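Local coordinates for hydrophilic protein, virA protein (Chromobacterium violaceum, PDB 3BO6) that probably acts as a phosphothreonine lyase effector that eliminates phosphate from phosphothreonine in host target proteins, at residues E178-P183 / Y188-N193; L195-D200 / Q207-E212; V138-D141 / Q146-A149; V107-D112 / R156-C161; V88-V93 / V122-R127. All blocks are in the same frame, centred on the assembly; numbering follows the deposited sequence.

Contact 1 of 5, residues E178-P183 / Y188-N193. With SO4 (sulfate ion), chain C.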
# COMPACT_ATOMS: atom_id res chain seq x y z
N GLU A 178 -3.40 0.55 -15.24
CA GLU A 178 -3.41 1.80 -15.98
C GLU A 178 -3.84 2.98 -15.11
O GLU A 178 -3.50 4.11 -15.41
CB GLU A 178 -4.36 1.70 -17.18
CG GLU A 178 -3.76 1.01 -18.39
CD GLU A 178 -2.54 1.74 -18.93
OE1 GLU A 178 -2.67 2.91 -19.35
OE2 GLU A 178 -1.46 1.12 -18.95
N SER A 179 -4.62 2.71 -14.06
CA SER A 179 -5.09 3.79 -13.19
C SER A 179 -3.98 4.54 -12.46
O SER A 179 -4.13 5.71 -12.13
CB SER A 179 -6.06 3.25 -12.13
OG SER A 179 -5.45 2.24 -11.35
N ASP A 180 -2.86 3.86 -12.20
CA ASP A 180 -1.87 4.33 -11.23
C ASP A 180 -0.68 5.00 -11.89
O ASP A 180 -0.48 4.90 -13.11
CB ASP A 180 -1.30 3.13 -10.45
CG ASP A 180 -2.26 2.53 -9.44
OD1 ASP A 180 -3.49 2.78 -9.41
OD2 ASP A 180 -1.74 1.74 -8.62
N VAL A 181 0.17 5.61 -11.05
CA VAL A 181 1.47 6.12 -11.52
C VAL A 181 2.58 5.54 -10.65
O VAL A 181 2.34 5.06 -9.54
CB VAL A 181 1.55 7.68 -11.48
CG1 VAL A 181 0.57 8.30 -12.49
CG2 VAL A 181 1.28 8.20 -10.07
N HIS A 182 3.79 5.54 -11.19
CA HIS A 182 4.94 5.06 -10.44
C HIS A 182 6.18 5.67 -11.09
O HIS A 182 6.18 5.98 -12.28
CB HIS A 182 5.04 3.53 -10.48
CG HIS A 182 5.33 2.98 -11.84
ND1 HIS A 182 6.60 2.68 -12.27
CD2 HIS A 182 4.50 2.68 -12.87
CE1 HIS A 182 6.55 2.22 -13.51
NE2 HIS A 182 5.28 2.21 -13.90
N PRO A 183 7.24 5.85 -10.30
CA PRO A 183 8.51 6.35 -10.85
C PRO A 183 9.32 5.18 -11.42
O PRO A 183 9.03 4.02 -11.12
CB PRO A 183 9.23 6.89 -9.62
CG PRO A 183 8.74 6.04 -8.50
CD PRO A 183 7.29 5.71 -8.83
N TYR A 188 7.58 -2.71 -8.78
CA TYR A 188 6.38 -3.48 -8.38
C TYR A 188 5.26 -2.59 -7.84
O TYR A 188 4.08 -2.89 -8.02
CB TYR A 188 6.73 -4.50 -7.29
CG TYR A 188 7.87 -5.42 -7.62
CD1 TYR A 188 7.62 -6.68 -8.18
CD2 TYR A 188 9.18 -5.08 -7.32
CE1 TYR A 188 8.67 -7.56 -8.48
CE2 TYR A 188 10.24 -5.95 -7.61
CZ TYR A 188 9.96 -7.17 -8.19
OH TYR A 188 11.00 -8.04 -8.46
N VAL A 189 5.62 -1.52 -7.15
CA VAL A 189 4.66 -0.66 -6.48
C VAL A 189 4.16 0.46 -7.39
O VAL A 189 4.91 1.01 -8.21
CB VAL A 189 5.29 -0.06 -5.20
CG1 VAL A 189 4.35 0.94 -4.55
CG2 VAL A 189 5.66 -1.19 -4.22
N SER A 190 2.88 0.79 -7.24
CA SER A 190 2.30 1.96 -7.90
C SER A 190 1.30 2.64 -6.98
O SER A 190 0.93 2.08 -5.94
CB SER A 190 1.69 1.61 -9.26
OG SER A 190 0.65 0.65 -9.12
N TYR A 191 0.87 3.84 -7.35
CA TYR A 191 0.07 4.69 -6.48
C TYR A 191 -1.14 5.32 -7.16
O TYR A 191 -1.09 5.66 -8.34
CB TYR A 191 0.96 5.85 -6.01
CG TYR A 191 0.22 7.00 -5.35
CD1 TYR A 191 -0.15 6.94 -4.01
CD2 TYR A 191 -0.12 8.15 -6.08
CE1 TYR A 191 -0.81 8.01 -3.40
CE2 TYR A 191 -0.80 9.20 -5.47
CZ TYR A 191 -1.12 9.13 -4.14
OH TYR A 191 -1.78 10.19 -3.54
N ARG A 192 -2.21 5.49 -6.40
CA ARG A 192 -3.23 6.48 -6.78
C ARG A 192 -3.89 7.05 -5.54
O ARG A 192 -3.76 6.51 -4.43
CB ARG A 192 -4.27 5.95 -7.78
CG ARG A 192 -5.33 5.05 -7.17
CD ARG A 192 -6.32 4.51 -8.23
NE ARG A 192 -7.53 3.95 -7.62
CZ ARG A 192 -8.62 4.67 -7.35
NH1 ARG A 192 -8.64 5.97 -7.66
NH2 ARG A 192 -9.67 4.09 -6.79
N ASN A 193 -4.58 8.17 -5.72
CA ASN A 193 -5.41 8.73 -4.66
C ASN A 193 -6.90 8.60 -4.96
O ASN A 193 -7.37 9.07 -5.99
CB ASN A 193 -5.06 10.20 -4.41
CG ASN A 193 -5.88 10.78 -3.28
OD1 ASN A 193 -7.06 11.08 -3.47
ND2 ASN A 193 -5.30 10.87 -2.09
S SO4 C . -8.44 0.43 -6.50
O1 SO4 C . -7.51 1.10 -7.43
O2 SO4 C . -9.29 1.42 -5.85
O3 SO4 C . -9.26 -0.50 -7.24
O4 SO4 C . -7.68 -0.27 -5.46

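Contact 2 of 5, residues L195-D200 / Q207-E212. With SO4 (sulfate ion), chain C.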
# COMPACT_ATOMS: atom_id res chain seq x y z
N LEU A 195 -9.60 9.98 -3.79
CA LEU A 195 -10.47 11.15 -3.80
C LEU A 195 -10.37 11.89 -5.13
O LEU A 195 -11.33 12.54 -5.56
CB LEU A 195 -10.07 12.11 -2.67
CG LEU A 195 -10.14 11.59 -1.23
CD1 LEU A 195 -9.71 12.65 -0.21
CD2 LEU A 195 -11.54 11.08 -0.91
N ARG A 196 -9.21 11.82 -5.77
CA ARG A 196 -8.93 12.64 -6.93
C ARG A 196 -8.48 11.87 -8.17
O ARG A 196 -7.87 12.44 -9.07
CB ARG A 196 -7.91 13.74 -6.56
CG ARG A 196 -8.45 14.70 -5.48
CD ARG A 196 -7.43 15.73 -5.05
NE ARG A 196 -6.38 15.14 -4.24
CZ ARG A 196 -6.44 14.95 -2.93
NH1 ARG A 196 -7.50 15.35 -2.23
NH2 ARG A 196 -5.40 14.41 -2.29
N SER A 197 -8.80 10.58 -8.23
CA SER A 197 -8.60 9.78 -9.42
C SER A 197 -9.60 8.64 -9.37
O SER A 197 -10.20 8.40 -8.33
CB SER A 197 -7.17 9.25 -9.51
OG SER A 197 -6.92 8.29 -8.49
N GLY A 198 -9.77 7.93 -10.47
CA GLY A 198 -10.63 6.75 -10.44
C GLY A 198 -9.90 5.45 -10.73
O GLY A 198 -8.89 5.44 -11.44
N ARG A 199 -10.40 4.34 -10.20
CA ARG A 199 -9.80 3.05 -10.54
C ARG A 199 -9.94 2.70 -12.02
O ARG A 199 -9.18 1.91 -12.55
CB ARG A 199 -10.34 1.89 -9.67
CG ARG A 199 -11.77 1.50 -9.95
CD ARG A 199 -12.19 0.28 -9.13
NE ARG A 199 -11.98 0.51 -7.71
CZ ARG A 199 -12.86 1.09 -6.91
NH1 ARG A 199 -12.57 1.28 -5.63
NH2 ARG A 199 -14.03 1.48 -7.40
N ASP A 200 -10.90 3.34 -12.70
CA ASP A 200 -11.09 3.10 -14.13
C ASP A 200 -10.49 4.19 -14.99
O ASP A 200 -10.70 4.21 -16.20
CB ASP A 200 -12.57 2.92 -14.45
CG ASP A 200 -13.22 1.86 -13.56
OD1 ASP A 200 -12.81 0.69 -13.64
OD2 ASP A 200 -14.11 2.24 -12.79
N GLN A 207 -0.97 12.87 -14.99
CA GLN A 207 -0.29 14.09 -14.57
C GLN A 207 -0.82 14.57 -13.23
O GLN A 207 -0.04 14.96 -12.34
CB GLN A 207 -0.40 15.17 -15.64
CG GLN A 207 0.43 16.40 -15.34
CD GLN A 207 1.90 16.08 -15.18
OE1 GLN A 207 2.40 15.09 -15.73
NE2 GLN A 207 2.61 16.91 -14.41
N ALA A 208 -2.14 14.53 -13.05
CA ALA A 208 -2.74 14.91 -11.78
C ALA A 208 -2.19 14.05 -10.65
O ALA A 208 -1.86 14.56 -9.56
CB ALA A 208 -4.26 14.82 -11.84
N LEU A 209 -2.09 12.74 -10.88
CA LEU A 209 -1.57 11.88 -9.83
C LEU A 209 -0.10 12.14 -9.53
O LEU A 209 0.31 12.14 -8.37
CB LEU A 209 -1.79 10.40 -10.15
CG LEU A 209 -3.23 9.88 -10.02
CD1 LEU A 209 -3.34 8.46 -10.55
CD2 LEU A 209 -3.71 9.95 -8.56
N ARG A 210 0.70 12.40 -10.57
CA ARG A 210 2.13 12.71 -10.35
C ARG A 210 2.31 14.01 -9.57
O ARG A 210 3.34 14.23 -8.93
CB ARG A 210 2.88 12.81 -11.68
CG ARG A 210 3.13 11.49 -12.40
CD ARG A 210 4.05 11.70 -13.61
NE ARG A 210 3.35 12.36 -14.71
CZ ARG A 210 2.84 11.72 -15.75
NH1 ARG A 210 2.21 12.39 -16.71
NH2 ARG A 210 2.98 10.41 -15.85
N GLU A 211 1.30 14.87 -9.62
CA GLU A 211 1.30 16.12 -8.86
C GLU A 211 0.74 16.02 -7.43
O GLU A 211 0.80 16.99 -6.69
CB GLU A 211 0.61 17.24 -9.65
CG GLU A 211 1.34 17.54 -10.96
CD GLU A 211 0.73 18.67 -11.76
OE1 GLU A 211 -0.23 19.31 -11.30
OE2 GLU A 211 1.24 18.91 -12.87
N GLU A 212 0.20 14.86 -7.05
CA GLU A 212 -0.27 14.70 -5.68
C GLU A 212 0.87 14.92 -4.70
O GLU A 212 1.90 14.26 -4.80
CB GLU A 212 -0.81 13.28 -5.47
CG GLU A 212 -2.19 13.05 -6.07
CD GLU A 212 -3.32 13.65 -5.23
OE1 GLU A 212 -3.14 13.86 -4.01
OE2 GLU A 212 -4.42 13.87 -5.80
S SO4 C . -8.44 0.43 -6.50
O1 SO4 C . -7.51 1.10 -7.43
O2 SO4 C . -9.29 1.42 -5.85
O3 SO4 C . -9.26 -0.50 -7.24
O4 SO4 C . -7.68 -0.27 -5.46
O HOH W 1 -4.96 13.65 -8.41

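Contact 3 of 5, residues V138-D141 / Q146-A149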
# COMPACT_ATOMS: atom_id res chain seq x y z
N VAL A 138 -2.96 3.73 3.01
CA VAL A 138 -2.15 4.63 3.81
C VAL A 138 -3.11 5.55 4.56
O VAL A 138 -4.11 6.00 3.99
CB VAL A 138 -1.22 5.46 2.93
CG1 VAL A 138 -0.27 6.27 3.82
CG2 VAL A 138 -0.43 4.56 1.99
N LYS A 139 -2.82 5.81 5.83
CA LYS A 139 -3.60 6.77 6.61
C LYS A 139 -2.65 7.76 7.27
O LYS A 139 -1.57 7.36 7.70
CB LYS A 139 -4.36 6.04 7.72
CG LYS A 139 -5.37 5.01 7.25
CD LYS A 139 -5.59 3.95 8.33
CE LYS A 139 -6.02 4.55 9.67
NZ LYS A 139 -6.06 3.52 10.76
N PRO A 140 -3.04 9.04 7.35
CA PRO A 140 -2.24 9.96 8.16
C PRO A 140 -2.18 9.45 9.59
O PRO A 140 -3.15 8.86 10.08
CB PRO A 140 -3.02 11.29 8.12
CG PRO A 140 -4.18 11.08 7.26
CD PRO A 140 -4.27 9.65 6.81
N ASP A 141 -1.03 9.65 10.24
CA ASP A 141 -0.80 9.10 11.57
C ASP A 141 -1.40 9.89 12.72
O ASP A 141 -1.75 9.31 13.75
CB ASP A 141 0.70 8.90 11.82
CG ASP A 141 1.51 10.17 11.63
OD1 ASP A 141 1.33 10.85 10.61
OD2 ASP A 141 2.37 10.46 12.50
N GLN A 146 -3.39 14.71 9.82
CA GLN A 146 -2.23 15.24 9.12
C GLN A 146 -1.11 14.19 9.14
O GLN A 146 -0.94 13.48 10.14
CB GLN A 146 -1.75 16.53 9.77
CG GLN A 146 -2.82 17.62 9.70
CD GLN A 146 -2.36 18.91 10.32
OE1 GLN A 146 -1.35 18.95 11.02
NE2 GLN A 146 -3.11 19.98 10.08
N TYR A 147 -0.36 14.12 8.05
CA TYR A 147 0.83 13.28 8.01
C TYR A 147 2.00 13.96 8.71
O TYR A 147 2.32 15.11 8.42
CB TYR A 147 1.25 13.04 6.55
CG TYR A 147 0.38 12.11 5.74
CD1 TYR A 147 0.44 10.73 5.92
CD2 TYR A 147 -0.47 12.59 4.75
CE1 TYR A 147 -0.34 9.87 5.17
CE2 TYR A 147 -1.26 11.74 4.00
CZ TYR A 147 -1.18 10.38 4.21
OH TYR A 147 -1.98 9.57 3.41
N SER A 148 2.68 13.25 9.60
CA SER A 148 3.94 13.76 10.14
C SER A 148 5.11 13.41 9.21
O SER A 148 5.03 12.45 8.44
CB SER A 148 4.20 13.18 11.54
OG SER A 148 4.52 11.80 11.47
N ALA A 149 6.20 14.18 9.30
CA ALA A 149 7.40 13.85 8.52
C ALA A 149 7.92 12.45 8.83
O ALA A 149 8.30 11.71 7.92
CB ALA A 149 8.48 14.88 8.73
O HOH W 2 -4.70 8.50 3.01

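Contact 4 of 5, residues V107-D112 / R156-C161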
# COMPACT_ATOMS: atom_id res chain seq x y z
N VAL A 107 5.34 -5.55 13.35
CA VAL A 107 4.98 -4.62 14.41
C VAL A 107 5.39 -3.18 14.04
O VAL A 107 4.85 -2.20 14.58
CB VAL A 107 5.65 -5.02 15.75
CG1 VAL A 107 7.17 -5.02 15.60
CG2 VAL A 107 5.22 -4.09 16.87
N ASP A 108 6.35 -3.07 13.13
CA ASP A 108 6.88 -1.78 12.72
C ASP A 108 6.29 -1.24 11.42
O ASP A 108 6.64 -0.16 10.98
CB ASP A 108 8.41 -1.86 12.59
CG ASP A 108 9.11 -2.22 13.89
OD1 ASP A 108 8.72 -1.70 14.96
OD2 ASP A 108 10.04 -3.04 13.84
N SER A 109 5.37 -2.00 10.81
CA SER A 109 4.80 -1.55 9.55
C SER A 109 3.96 -0.30 9.76
O SER A 109 3.20 -0.22 10.72
CB SER A 109 3.90 -2.62 8.95
OG SER A 109 3.17 -2.06 7.86
N PRO A 110 4.07 0.68 8.84
CA PRO A 110 3.22 1.87 8.92
C PRO A 110 1.85 1.66 8.27
O PRO A 110 1.08 2.61 8.26
CB PRO A 110 4.01 2.90 8.12
CG PRO A 110 4.69 2.09 7.08
CD PRO A 110 5.01 0.73 7.71
N ILE A 111 1.56 0.47 7.75
CA ILE A 111 0.31 0.20 7.05
C ILE A 111 -0.63 -0.59 7.97
O ILE A 111 -0.39 -1.76 8.27
CB ILE A 111 0.56 -0.57 5.74
CG1 ILE A 111 1.50 0.23 4.81
CG2 ILE A 111 -0.78 -0.95 5.06
CD1 ILE A 111 0.96 1.62 4.40
N ASP A 112 -1.71 0.06 8.39
CA ASP A 112 -2.70 -0.56 9.28
C ASP A 112 -3.64 -1.55 8.58
O ASP A 112 -4.21 -2.41 9.24
CB ASP A 112 -3.58 0.50 9.93
CG ASP A 112 -2.89 1.25 11.05
OD1 ASP A 112 -1.95 0.73 11.69
OD2 ASP A 112 -3.34 2.39 11.33
N ARG A 156 7.64 5.78 3.04
CA ARG A 156 8.51 5.71 1.89
C ARG A 156 9.55 4.59 2.05
O ARG A 156 9.81 3.81 1.12
CB ARG A 156 9.19 7.06 1.66
CG ARG A 156 10.12 7.09 0.46
CD ARG A 156 10.58 8.50 0.13
NE ARG A 156 11.58 8.50 -0.93
CZ ARG A 156 11.74 9.48 -1.82
NH1 ARG A 156 10.95 10.55 -1.80
NH2 ARG A 156 12.68 9.39 -2.76
N GLN A 157 10.16 4.52 3.24
CA GLN A 157 11.12 3.46 3.54
C GLN A 157 10.47 2.07 3.42
O GLN A 157 11.09 1.12 2.93
CB GLN A 157 11.70 3.66 4.94
CG GLN A 157 12.69 4.83 5.05
CD GLN A 157 14.08 4.41 4.65
OE1 GLN A 157 14.65 3.49 5.25
NE2 GLN A 157 14.63 5.05 3.64
N PHE A 158 9.22 1.95 3.86
CA PHE A 158 8.50 0.68 3.81
C PHE A 158 8.33 0.23 2.36
O PHE A 158 8.56 -0.93 2.01
CB PHE A 158 7.16 0.80 4.56
CG PHE A 158 6.44 -0.50 4.76
CD1 PHE A 158 6.90 -1.41 5.70
CD2 PHE A 158 5.27 -0.77 4.07
CE1 PHE A 158 6.21 -2.61 5.92
CE2 PHE A 158 4.56 -1.95 4.29
CZ PHE A 158 5.04 -2.87 5.21
N ILE A 159 7.94 1.16 1.49
CA ILE A 159 7.75 0.84 0.08
C ILE A 159 9.08 0.39 -0.52
O ILE A 159 9.14 -0.60 -1.27
CB ILE A 159 7.14 2.03 -0.72
CG1 ILE A 159 5.61 2.01 -0.65
CG2 ILE A 159 7.56 1.97 -2.19
CD1 ILE A 159 5.05 1.55 0.66
N GLU A 160 10.16 1.09 -0.18
CA GLU A 160 11.47 0.68 -0.69
C GLU A 160 11.88 -0.70 -0.15
O GLU A 160 12.53 -1.49 -0.86
CB GLU A 160 12.49 1.80 -0.44
CG GLU A 160 12.18 3.04 -1.32
CD GLU A 160 12.83 4.35 -0.87
OE1 GLU A 160 13.52 4.37 0.17
OE2 GLU A 160 12.64 5.37 -1.58
N CYS A 161 11.46 -1.05 1.06
CA CYS A 161 11.72 -2.38 1.59
C CYS A 161 10.88 -3.47 0.91
O CYS A 161 11.34 -4.60 0.71
CB CYS A 161 11.44 -2.39 3.08
SG CYS A 161 12.44 -3.57 3.88

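Contact 5 of 5, residues V88-V93 / V122-R127. With SO4 (sulfate ion), chain C.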
# COMPACT_ATOMS: atom_id res chain seq x y z
N VAL A 88 2.78 -8.23 -9.13
CA VAL A 88 3.69 -9.31 -9.48
C VAL A 88 3.11 -10.14 -10.61
O VAL A 88 1.94 -9.96 -11.01
CB VAL A 88 4.01 -10.20 -8.26
CG1 VAL A 88 4.66 -9.38 -7.14
CG2 VAL A 88 2.76 -10.92 -7.75
N GLN A 89 3.92 -11.03 -11.17
CA GLN A 89 3.40 -11.93 -12.20
C GLN A 89 2.22 -12.74 -11.64
O GLN A 89 2.28 -13.23 -10.51
CB GLN A 89 4.52 -12.84 -12.70
CG GLN A 89 4.33 -13.33 -14.13
CD GLN A 89 3.38 -14.50 -14.19
OE1 GLN A 89 3.37 -15.34 -13.29
NE2 GLN A 89 2.57 -14.57 -15.24
N ARG A 90 1.15 -12.86 -12.44
CA ARG A 90 -0.10 -13.47 -11.99
C ARG A 90 0.06 -14.81 -11.28
O ARG A 90 -0.60 -15.06 -10.28
CB ARG A 90 -1.05 -13.62 -13.19
CG ARG A 90 -2.42 -14.23 -12.85
CD ARG A 90 -3.36 -14.21 -14.07
NE ARG A 90 -2.81 -14.91 -15.23
CZ ARG A 90 -3.22 -14.73 -16.47
NH1 ARG A 90 -4.21 -13.87 -16.73
NH2 ARG A 90 -2.66 -15.40 -17.47
N GLU A 91 0.94 -15.67 -11.78
CA GLU A 91 1.11 -17.00 -11.19
C GLU A 91 2.00 -17.03 -9.93
O GLU A 91 2.17 -18.09 -9.31
CB GLU A 91 1.66 -17.97 -12.26
CG GLU A 91 0.61 -18.44 -13.29
CD GLU A 91 0.27 -17.39 -14.34
OE1 GLU A 91 1.21 -16.79 -14.91
OE2 GLU A 91 -0.93 -17.18 -14.63
N GLN A 92 2.56 -15.88 -9.56
CA GLN A 92 3.50 -15.80 -8.45
C GLN A 92 2.93 -15.14 -7.17
O GLN A 92 3.67 -14.85 -6.24
CB GLN A 92 4.79 -15.07 -8.89
CG GLN A 92 5.57 -15.84 -9.96
CD GLN A 92 6.78 -15.10 -10.48
OE1 GLN A 92 7.13 -14.04 -9.97
NE2 GLN A 92 7.41 -15.64 -11.52
N VAL A 93 1.63 -14.93 -7.12
CA VAL A 93 1.05 -14.29 -5.94
C VAL A 93 1.34 -15.01 -4.61
O VAL A 93 1.72 -14.38 -3.64
CB VAL A 93 -0.45 -13.98 -6.13
CG1 VAL A 93 -1.04 -13.41 -4.87
CG2 VAL A 93 -0.62 -13.00 -7.28
N VAL A 122 -10.79 -14.63 -8.30
CA VAL A 122 -10.75 -13.48 -9.19
C VAL A 122 -10.90 -13.86 -10.67
O VAL A 122 -10.53 -14.97 -11.11
CB VAL A 122 -9.42 -12.70 -8.96
CG1 VAL A 122 -8.24 -13.47 -9.56
CG2 VAL A 122 -9.51 -11.29 -9.53
N ASP A 123 -11.48 -12.93 -11.44
CA ASP A 123 -11.43 -12.98 -12.90
C ASP A 123 -9.95 -12.92 -13.29
O ASP A 123 -9.26 -11.97 -12.93
CB ASP A 123 -12.22 -11.77 -13.41
CG ASP A 123 -11.92 -11.40 -14.86
OD1 ASP A 123 -11.27 -12.15 -15.61
OD2 ASP A 123 -12.38 -10.30 -15.26
N GLN A 124 -9.45 -13.92 -14.01
CA GLN A 124 -8.01 -14.01 -14.26
C GLN A 124 -7.46 -12.90 -15.14
O GLN A 124 -6.25 -12.73 -15.22
CB GLN A 124 -7.63 -15.37 -14.84
CG GLN A 124 -7.86 -16.55 -13.90
CD GLN A 124 -6.91 -16.56 -12.69
OE1 GLN A 124 -5.69 -16.61 -12.85
NE2 GLN A 124 -7.48 -16.50 -11.50
N GLN A 125 -8.34 -12.16 -15.82
CA GLN A 125 -7.91 -11.05 -16.67
C GLN A 125 -8.14 -9.70 -16.00
O GLN A 125 -7.87 -8.66 -16.61
CB GLN A 125 -8.63 -11.05 -18.03
CG GLN A 125 -8.46 -12.32 -18.84
CD GLN A 125 -7.02 -12.77 -18.95
OE1 GLN A 125 -6.72 -13.96 -18.84
NE2 GLN A 125 -6.11 -11.82 -19.15
N SER A 126 -8.63 -9.72 -14.77
CA SER A 126 -8.88 -8.49 -14.02
C SER A 126 -7.61 -7.66 -13.79
O SER A 126 -6.50 -8.20 -13.68
CB SER A 126 -9.48 -8.82 -12.64
OG SER A 126 -9.62 -7.64 -11.86
N ARG A 127 -7.80 -6.34 -13.69
CA ARG A 127 -6.70 -5.46 -13.32
C ARG A 127 -6.08 -5.78 -11.95
O ARG A 127 -4.96 -5.35 -11.67
CB ARG A 127 -7.16 -3.99 -13.38
CG ARG A 127 -8.22 -3.63 -12.35
CD ARG A 127 -8.66 -2.19 -12.53
NE ARG A 127 -7.78 -1.19 -11.89
CZ ARG A 127 -7.84 -0.89 -10.60
NH1 ARG A 127 -8.67 -1.55 -9.80
NH2 ARG A 127 -7.04 0.05 -10.11
S SO4 C . -8.44 0.43 -6.50
O1 SO4 C . -7.51 1.10 -7.43
O2 SO4 C . -9.29 1.42 -5.85
O3 SO4 C . -9.26 -0.50 -7.24
O4 SO4 C . -7.68 -0.27 -5.46
O HOH W 3 -3.02 -18.23 -13.07

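Contact 1 of 5, residues E178-P183 / Y188-N193
Ser-179 sets its hydroxyl against the aliphatic part of Arg-192, OG lying 4.0 Å from CD, where the 178-183 loop runs beside edge strand 189-193 and adds a single antiparallel bridge to the border of the sheet. The same OG donates to Asp-180 OD1 from above the carboxylate plane and is itself met by Arg-127. Asp-180 keeps CG beside its own backbone N (chi1 -73°), which lays the carboxylate over the strand: OD1 rests 3.5 Å from Arg-192 CD, while OD2 accepts from Ser-190 OG on its anti side at 2.7 Å and is also bonded to His-85. A short acid with two oxygens suits a place with so many donors. Val-181 makes the bridge, its N giving to Tyr-191 O at 3.0 Å and its O receiving Tyr-191 N at 2.9 Å; its CB bond is directed away from strand 189-193, and the side chain packs on Leu-209 and Tyr-215. His-182 brings CB within 3.4 Å of Val-189 O and steers ND1 to Pro-183 O. Across the contact, the extended Arg-192 reaches a sulfate, consistent with a phosphate-binding pocket: NE donates to O1 and NH2 to O2, with the sulfur in the guanidinium plane.

Contact 2 of 5, residues L195-D200 / Q207-E212
Glu-212 OE2 is gripped twice, by Arg-196 NE at 2.8 Å and by a water that donates to it from 2.7 Å. The other oxygen, OE1, takes Arg-196 NH2 at 2.9 Å, so the arginine binds side-on with one nitrogen for each oxygen. Both oxygens use their syn lone pairs, and the guanidinium and carboxylate planes are only 21° apart, so the two flat groups are nearly coplanar and each N-H meets its own oxygen. A bend in the glutamate at chi2 (-77°) helps turn its acid toward the arginine, and the water also donates to Arg-196 O, tying the backbone to the same carboxylate. This salt bridge fastens the loop after strand 189-193 to the end region of helix 206-210, where Glu-212 holds the N-cap position of helix 213-219; Arg-196 NH1 reaches on to Gln-4 O. Beside it, Leu-209 supplies the apolar half: its CD2 lies 3.6 Å from Ser-197 OG, a hydroxyl bonded to Asn-193 O. Further along the loop, Arg-199 NE donates to the sulfate O3 at 2.9 Å.

Contact 3 of 5, residues V138-D141 / Q146-A149
Pro-140 sets CB over the centre of one face of Tyr-147, and here the contact is tight: CB stands 4.1 Å from the ring centroid and only 8° off the ring normal, a CH-pi contact, while Pro-140 CA comes to 3.5 Å from Tyr-147 CE1. A proline offers C-H groups on a rigid ring to the aromatic face. Val-138 closes the far end of the ring from its edge, CG1 sitting 3.8 Å from Tyr-147 CE1. The phenol oxygen lies among these apolar groups yet is well served, since it bonds to Asp-82 and receives a hydrogen bond from a water that also donates to Val-138 O. These pieces close the short loop between strand 134-137 and helix 149-168. At the helix start Ser-148 is the N-cap, its OG capping Ser-151 N, and Asp-141 holds that serine by two bonds: OD1 takes Ser-148 N at 2.9 Å through its syn lone pair, and OD2 takes Ser-148 OG at 2.7 Å. With chi1 at 56°, CG of Asp-141 sits between the backbone N and carbonyl carbon, which swings the carboxylate toward the helix. The other side is looser. The CB bond of Gln-146 points away, and its backbone makes the contact, C lying 3.6 Å from Pro-140 CB. The CB bond of Lys-139 also points away, its ammonium paired with Asp-112, both residues being only partly buried.

Contact 4 of 5, residues V107-D112 / R156-C161
The link from helix 93-104 into strand 113-117 passes through an ST turn at Ser-109 and is packed there against helix 149-168, whose Phe-158 is driven in among Ser-109, Pro-110 and Ile-111. Within the turn Ser-109 OG accepts from Ile-111 N at 3.0 Å, which fixes the hydroxyl close to the ring. The aromatic side chain gets there because CG of Phe-158 stands anti to its backbone N (chi1 -171°), throwing the ring off the helix toward the loop. Pro-110 then covers one face: its CD sits 3.7 Å from the ring centroid, 23° off the normal and offset toward the rim, a CH-pi contact in which Pro-110 CD also comes to 3.5 Å from Phe-158 CD1. Ile-111 adds its CG1 branch, 3.8 Å from Phe-158 CE2, and Ser-109 OG lies 3.3 Å from Phe-158 CZ. A small serine fits beside the ring, and the turn gives its OG one partner, the N-H of Ile-111, whereas proline gives a stiff platform and isoleucine a branched filler. Leu-103 of helix 93-104 touches the phenylalanine as well. Between the two segments no hydrogen bond is made; apolar contact and C-H packing on the aromatic ring therefore do the holding, so the join probably rests on burying the Phe-158 ring rather than on directed polar bonds.

Contact 5 of 5, residues V88-V93 / V122-R127
Arg-90 reaches across to Gln-124 and Gln-125, starting from a CB bond directed toward the 122-127 loop. From there CG, anti to the backbone N (chi1 -179°), carries the chain outward to lie 4.0 Å from Gln-124 OE1. CD follows, 3.4 Å from Gln-124 O, and the bend at chi3 turns the head of the chain. NE does not cross: it donates to Glu-91 OE2 at 3.0 Å in a salt bridge within its own segment, which helps fix the guanidinium. At the tip NH1 donates to Gln-124 O at 2.8 Å, that donor lying above the carbonyl plane, and makes a weak, longer bond to Gln-125 OE1. A water joins Glu-91 OE2 to Gln-124 OE1 alongside. A long arginine with several N-H donors suits this surface join between a loop and the type I beta turn from Asp-123 to Ser-126, with an Asx turn at Asp-123. It bridges the loop leading from strand 82-86 into helix 93-104 and the loop between strands 113-117 and 134-137.

Overall arrangement
Taken from the N terminus, contact 5 comes first, joining the loop after strand 82-86 to the 122-127 loop and enclosing helix 93-104 and strand 113-117. Contact 4 opens within that span and closes on helix 149-168, so the two cross. Inside the stretch that contact 4 spans, contact 3 shuts the short loop ahead of that helix, and Lys-139 pairs with Asp-112 between them. Contacts 1 and 2 follow in series, tying edge strand 189-193 to its preceding loop and then the next loop to helix 206-210. Contacts 1, 2 and 5 all send an arginine to one sulfate, with His-85 and Lys-83 completing its hydrogen bonding.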